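Side-chain contacts in transcription regulator WhiB1 (Mycobacterium tuberculosis H37Rv, PDB 6ONO), which represses transcription in vitro and probably responds to redox state, carrying one [4Fe-4S] cluster per subunit that tolerates oxygen but reacts readily with nitric oxide: residues H5-V8 / C9-E12; K34-C37 / N38-P41; S48-N52 / T53-S57. All coordinates share one frame; numbering follows the deposited sequence.

Contact 1. Residues H5-V8 / C9-E12. With SF4 (iron/sulfur cluster), chain E.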
# COMPACT_ATOMS: atom_id res chain seq x y z
N HIS A 5 16.78 0.60 -5.81
CA HIS A 5 17.34 -0.12 -6.94
C HIS A 5 17.68 -1.56 -6.58
O HIS A 5 17.66 -2.44 -7.45
CB HIS A 5 18.59 0.58 -7.46
CG HIS A 5 18.33 1.91 -8.09
ND1 HIS A 5 18.79 3.10 -7.56
CD2 HIS A 5 17.69 2.24 -9.24
CE1 HIS A 5 18.43 4.10 -8.34
NE2 HIS A 5 17.76 3.61 -9.36
N LYS A 6 17.97 -1.83 -5.31
CA LYS A 6 18.38 -3.15 -4.86
C LYS A 6 17.25 -3.94 -4.20
O LYS A 6 17.51 -5.00 -3.62
CB LYS A 6 19.57 -3.03 -3.91
CG LYS A 6 20.86 -2.58 -4.61
CD LYS A 6 22.04 -2.55 -3.65
CE LYS A 6 22.09 -1.27 -2.82
NZ LYS A 6 22.38 -0.06 -3.64
N ALA A 7 16.02 -3.45 -4.27
CA ALA A 7 14.87 -4.15 -3.69
C ALA A 7 14.58 -5.44 -4.46
O ALA A 7 14.25 -5.39 -5.64
CB ALA A 7 13.65 -3.24 -3.72
N VAL A 8 14.66 -6.59 -3.78
CA VAL A 8 14.39 -7.85 -4.47
C VAL A 8 12.90 -8.10 -4.66
O VAL A 8 12.52 -8.87 -5.56
CB VAL A 8 15.04 -9.06 -3.76
CG1 VAL A 8 16.55 -8.89 -3.71
CG2 VAL A 8 14.48 -9.24 -2.37
N CYS A 9 12.03 -7.46 -3.88
CA CYS A 9 10.60 -7.55 -4.15
C CYS A 9 10.23 -6.99 -5.51
O CYS A 9 9.10 -7.19 -5.97
CB CYS A 9 9.81 -6.82 -3.07
SG CYS A 9 10.34 -5.14 -2.81
N ARG A 10 11.14 -6.25 -6.15
CA ARG A 10 10.89 -5.81 -7.52
C ARG A 10 10.69 -6.99 -8.46
O ARG A 10 10.18 -6.79 -9.57
CB ARG A 10 12.03 -4.92 -8.00
CG ARG A 10 11.94 -3.53 -7.42
CD ARG A 10 13.25 -2.78 -7.56
NE ARG A 10 13.55 -2.46 -8.95
CZ ARG A 10 13.05 -1.42 -9.61
NH1 ARG A 10 13.38 -1.21 -10.87
NH2 ARG A 10 12.22 -0.58 -9.00
N ASP A 11 11.08 -8.20 -8.06
CA ASP A 11 10.89 -9.38 -8.91
C ASP A 11 9.77 -10.28 -8.41
O ASP A 11 9.69 -11.45 -8.81
CB ASP A 11 12.19 -10.17 -9.03
CG ASP A 11 13.28 -9.40 -9.75
OD1 ASP A 11 13.04 -8.93 -10.89
OD2 ASP A 11 14.39 -9.26 -9.19
N GLU A 12 8.88 -9.76 -7.57
CA GLU A 12 7.81 -10.54 -6.96
C GLU A 12 6.45 -9.91 -7.30
O GLU A 12 6.37 -8.78 -7.78
CB GLU A 12 7.98 -10.61 -5.44
CG GLU A 12 9.38 -11.02 -4.98
CD GLU A 12 9.61 -12.51 -5.07
OE1 GLU A 12 8.63 -13.28 -4.94
OE2 GLU A 12 10.78 -12.92 -5.27
FE1 SF4 E . 11.13 -5.24 -0.63
FE2 SF4 E . 11.24 -6.46 1.81
FE3 SF4 E . 11.77 -3.77 1.60
FE4 SF4 E . 13.54 -5.58 0.58
S1 SF4 E . 12.96 -5.33 2.76
S2 SF4 E . 12.80 -3.69 -0.42
S3 SF4 E . 12.12 -7.23 -0.12
S4 SF4 E . 9.78 -4.81 1.15
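A7 and C9 meet beside the iron-sulfur cluster, where a 3-10 turn near the start of this WhiB-family chain presents the first cysteine ligand. CB of A7 lies 3.9 Å from C9 SG, and both atoms face the cluster: C9 SG binds FE1 at 2.3 Å, while A7 CB sits 3.4 Å from the inorganic sulfide S2. In C9 the sulfur is set between the backbone N and the carbonyl carbon (chi1 53°), which turns it from the tight turn toward the iron.

The turn is tied by successive backbone bonds of the i to i+3 kind. The amide N of R10 donates to A7 O at 3.3 Å. Next along the chain, D11 N donates to V8 O at 3.0 Å and on a straighter path, with 168° at the hydrogen. E12 N then reaches C9 O, so the carbonyls of A7, V8 and C9 each receive an amide and the loop is fixed behind the thiolate.

The polar side-chain ends look elsewhere. The R10 chain passes over A7, with CD near both the methyl and the carbonyl oxygen, before its NH2 bonds a polar side chain of the chain of another protein. H5 ND1 is paired with D2 O, and the carboxylate of E12 has its partner in R39. Along the E12 chain, the aliphatic CG lies near V8 O, 3.8 Å away. That leaves V8 to supply an apolar flank to the cluster, its side chain touching C40 as well; its CG2 methyl stops 3.8 Å from sulfide S3.

Contact 2. Residues K34-C37 / N38-P41. With SF4 (iron/sulfur cluster), chain E.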
# COMPACT_ATOMS: atom_id res chain seq x y z
N LYS A 34 7.89 -11.95 4.35
CA LYS A 34 9.09 -11.80 5.16
C LYS A 34 10.24 -12.64 4.62
O LYS A 34 11.40 -12.25 4.76
CB LYS A 34 8.79 -12.20 6.61
CG LYS A 34 8.00 -11.20 7.40
CD LYS A 34 7.80 -11.71 8.83
CE LYS A 34 7.12 -10.67 9.69
NZ LYS A 34 7.07 -11.06 11.11
N LEU A 35 9.95 -13.80 4.03
CA LEU A 35 11.01 -14.60 3.43
C LEU A 35 11.71 -13.84 2.32
O LEU A 35 12.93 -14.00 2.13
CB LEU A 35 10.44 -15.91 2.88
CG LEU A 35 10.13 -16.97 3.94
CD1 LEU A 35 9.58 -18.22 3.28
CD2 LEU A 35 11.35 -17.28 4.75
N VAL A 36 10.98 -13.04 1.55
CA VAL A 36 11.60 -12.19 0.55
C VAL A 36 12.48 -11.15 1.23
O VAL A 36 13.65 -10.96 0.86
CB VAL A 36 10.54 -11.52 -0.35
CG1 VAL A 36 11.21 -10.64 -1.40
CG2 VAL A 36 9.64 -12.57 -1.00
N CYS A 37 11.93 -10.46 2.23
CA CYS A 37 12.73 -9.44 2.91
C CYS A 37 14.02 -10.01 3.50
O CYS A 37 15.04 -9.32 3.58
CB CYS A 37 11.90 -8.78 4.01
SG CYS A 37 10.47 -7.90 3.38
N ASN A 38 13.98 -11.27 3.94
CA ASN A 38 15.12 -11.90 4.59
C ASN A 38 16.28 -12.15 3.63
O ASN A 38 17.41 -12.34 4.07
CB ASN A 38 14.67 -13.21 5.24
CG ASN A 38 13.95 -12.97 6.57
OD1 ASN A 38 13.72 -11.83 6.95
ND2 ASN A 38 13.55 -14.05 7.24
N ARG A 39 16.02 -12.16 2.32
CA ARG A 39 17.07 -12.26 1.33
C ARG A 39 17.23 -10.95 0.57
O ARG A 39 17.65 -10.94 -0.59
CB ARG A 39 16.82 -13.42 0.36
CG ARG A 39 15.51 -13.38 -0.38
CD ARG A 39 15.48 -14.49 -1.42
NE ARG A 39 14.14 -14.75 -1.95
CZ ARG A 39 13.55 -14.02 -2.89
NH1 ARG A 39 14.17 -12.98 -3.42
NH2 ARG A 39 12.33 -14.35 -3.31
N CYS A 40 16.92 -9.83 1.23
CA CYS A 40 17.00 -8.52 0.63
C CYS A 40 18.19 -7.75 1.20
O CYS A 40 18.37 -7.73 2.43
CB CYS A 40 15.71 -7.74 0.89
SG CYS A 40 15.65 -6.10 0.10
N PRO A 41 19.01 -7.11 0.36
CA PRO A 41 20.18 -6.40 0.90
C PRO A 41 19.86 -5.05 1.53
O PRO A 41 20.70 -4.53 2.27
CB PRO A 41 21.07 -6.22 -0.34
CG PRO A 41 20.11 -6.16 -1.47
CD PRO A 41 18.97 -7.09 -1.11
FE1 SF4 E . 11.13 -5.24 -0.63
FE2 SF4 E . 11.24 -6.46 1.81
FE3 SF4 E . 11.77 -3.77 1.60
FE4 SF4 E . 13.54 -5.58 0.58
S1 SF4 E . 12.96 -5.33 2.76
S2 SF4 E . 12.80 -3.69 -0.42
S3 SF4 E . 12.12 -7.23 -0.12
S4 SF4 E . 9.78 -4.81 1.15
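Helix 27-38 runs out here through N38 N to K34 O (2.9 Å), an i to i+4 bond, and then tightens into i to i+3 bonds, R39 N to V36 O (3.0 Å) and C40 N to C37 O (3.1 Å).

This turn spaces the two cysteines of a C-x-x-C motif to grip different corners of one cluster: C37 SG binds FE2 at 2.3 Å and C40 SG binds FE4 at 2.2 Å. Their torsions differ. The sulfur of C37 lies beside its backbone N (chi1 -63°), whereas that of C40 is anti to its own N (chi1 -177°), and from these unlike starts both thiolates converge on the cubane. Between them in sequence, R39, its chain extended from CG to NE, crosses V36. Its guanidinium lays one face over the valine, and NH2, whose charge is met by E12, comes to 4.0 Å from V36 CG2. The other methyl, V36 CG1, points to the cluster and ends 3.8 Å from sulfide S3.

N38 sets CB and CG against K34 O; its OD1, an acceptor like that oxygen, makes no bond there. K34 itself stretches away to a salt bridge with E67. T43 OG1 bonds the carbonyls of both C37 and C40, bracing the turn from the next helix. Two thiolates carried by one short, internally bonded segment are consistent with a turn that holds them at a set spacing for the cluster, with V36 CG1 lying against the sulfide.

Contact 3. Residues S48-N52 / T53-S57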
# COMPACT_ATOMS: atom_id res chain seq x y z
N SER A 48 13.60 1.43 7.69
CA SER A 48 13.79 2.81 8.13
C SER A 48 12.87 3.76 7.36
O SER A 48 12.20 4.60 7.96
CB SER A 48 15.26 3.22 7.95
OG SER A 48 16.13 2.20 8.41
N TRP A 49 12.84 3.62 6.03
CA TRP A 49 11.99 4.51 5.25
C TRP A 49 10.51 4.31 5.57
O TRP A 49 9.76 5.29 5.70
CB TRP A 49 12.24 4.29 3.76
CG TRP A 49 11.65 5.35 2.91
CD1 TRP A 49 12.23 6.53 2.54
CD2 TRP A 49 10.35 5.33 2.33
NE1 TRP A 49 11.36 7.25 1.75
CE2 TRP A 49 10.20 6.53 1.60
CE3 TRP A 49 9.28 4.42 2.34
CZ2 TRP A 49 9.04 6.85 0.89
CZ3 TRP A 49 8.14 4.73 1.63
CH2 TRP A 49 8.02 5.93 0.93
N ALA A 50 10.08 3.05 5.72
CA ALA A 50 8.68 2.79 6.05
C ALA A 50 8.30 3.42 7.38
O ALA A 50 7.23 4.03 7.51
CB ALA A 50 8.41 1.29 6.08
N LEU A 51 9.17 3.28 8.40
CA LEU A 51 8.90 3.88 9.70
C LEU A 51 8.93 5.40 9.63
O LEU A 51 8.03 6.07 10.16
CB LEU A 51 9.90 3.39 10.74
CG LEU A 51 9.86 1.90 11.11
CD1 LEU A 51 10.99 1.58 12.06
CD2 LEU A 51 8.52 1.48 11.70
N ASN A 52 9.93 5.97 8.95
CA ASN A 52 10.06 7.42 8.96
C ASN A 52 8.95 8.09 8.18
O ASN A 52 8.54 9.20 8.53
CB ASN A 52 11.43 7.85 8.42
CG ASN A 52 12.56 7.59 9.40
OD1 ASN A 52 12.36 7.59 10.62
ND2 ASN A 52 13.77 7.40 8.88
N THR A 53 8.43 7.44 7.14
CA THR A 53 7.33 8.04 6.39
C THR A 53 5.95 7.57 6.86
O THR A 53 4.95 8.11 6.39
CB THR A 53 7.49 7.74 4.88
OG1 THR A 53 7.40 6.33 4.67
CG2 THR A 53 8.83 8.24 4.36
N GLY A 54 5.87 6.63 7.79
CA GLY A 54 4.58 6.27 8.33
C GLY A 54 3.74 5.40 7.42
O GLY A 54 2.53 5.61 7.31
N GLN A 55 4.37 4.46 6.73
CA GLN A 55 3.63 3.52 5.88
C GLN A 55 2.87 2.55 6.77
O GLN A 55 3.47 1.67 7.39
CB GLN A 55 4.60 2.80 4.95
CG GLN A 55 5.42 3.73 4.06
CD GLN A 55 4.59 4.68 3.21
OE1 GLN A 55 3.51 4.32 2.73
NE2 GLN A 55 5.09 5.90 3.02
N ASP A 56 1.55 2.71 6.84
CA ASP A 56 0.78 1.94 7.81
C ASP A 56 0.41 0.55 7.30
O ASP A 56 0.30 -0.38 8.10
CB ASP A 56 -0.48 2.70 8.21
CG ASP A 56 -0.20 3.77 9.24
OD1 ASP A 56 0.97 3.89 9.67
OD2 ASP A 56 -1.15 4.49 9.61
N SER A 57 0.25 0.37 6.00
CA SER A 57 -0.15 -0.91 5.42
C SER A 57 1.03 -1.67 4.83
O SER A 57 2.01 -1.08 4.37
CB SER A 57 -1.19 -0.69 4.32
OG SER A 57 -2.30 0.02 4.81
O HOH W 1 5.64 1.94 9.33
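T53 reaches back to W49 with both its hydroxyl and its amide, so that a single carbonyl oxygen receives two bonds from one residue. T53 OG1 donates to W49 O at 2.8 Å and T53 N to the same oxygen at 2.9 Å, the two arriving from opposite faces of the carbonyl plane. A chi1 of 63° places the hydroxyl between the backbone N and the carbonyl carbon, turned back along the helix, and leaves the methyl for the indole.

That methyl makes a CH-pi contact: T53 CG2 stands 3.8 Å from the centre of the five-membered ring of W49, only 21° off the ring normal. OG1 lies over the same indole, above its six-membered part. There it also accepts a bond from Q55 NE2 at 2.9 Å, which is nearly straight and lies close to the plane of the amide. The hydroxyl thus donates to W49 O and accepts from Q55 NE2. With the Q55 chain bent at chi2, its amide plane runs within 9° of the indole plane, and NE2 is 3.6 Å from W49 CZ3. The indole makes a cation-pi contact with R4 of its own chain; Q55 OE1 bonds a polar side chain of the chain of another protein.

On the backbone, Q55 N donates to A50 O at 3.0 Å. One water links that same A50 oxygen, weakly, to Q55 O. G54 leaves the helix with a positive phi, its amide bonded to L51 O, an acceptor whose place is less sure. This pattern, resting mainly on the Q55 to A50 bond, is the Schellman motif, with G54 as the C-prime residue that closes helix 43-53.

Overall arrangement
Contacts 1 and 2 form one site: their centres are 10 Å apart, and both bind the [4Fe-4S] cluster, C9 from the first and C37 and C40 from the second, with C46 the remaining cysteine ligand. They also touch directly. The E12 carboxylate OE2 meets R39 NH2 in a salt bridge of 2.9 Å, and V8 CG2 packs on V36 CG1 at 3.7 Å. Contact 3 stands apart, its centre about 18 Å from that of contact 1 and 17 Å from that of contact 2, across the chain's centre from the latter. It ends the helix that carries C46; the A50 side chain is still about 8 Å from the cluster. Contacts 1 and 3 both reach another protein's chain.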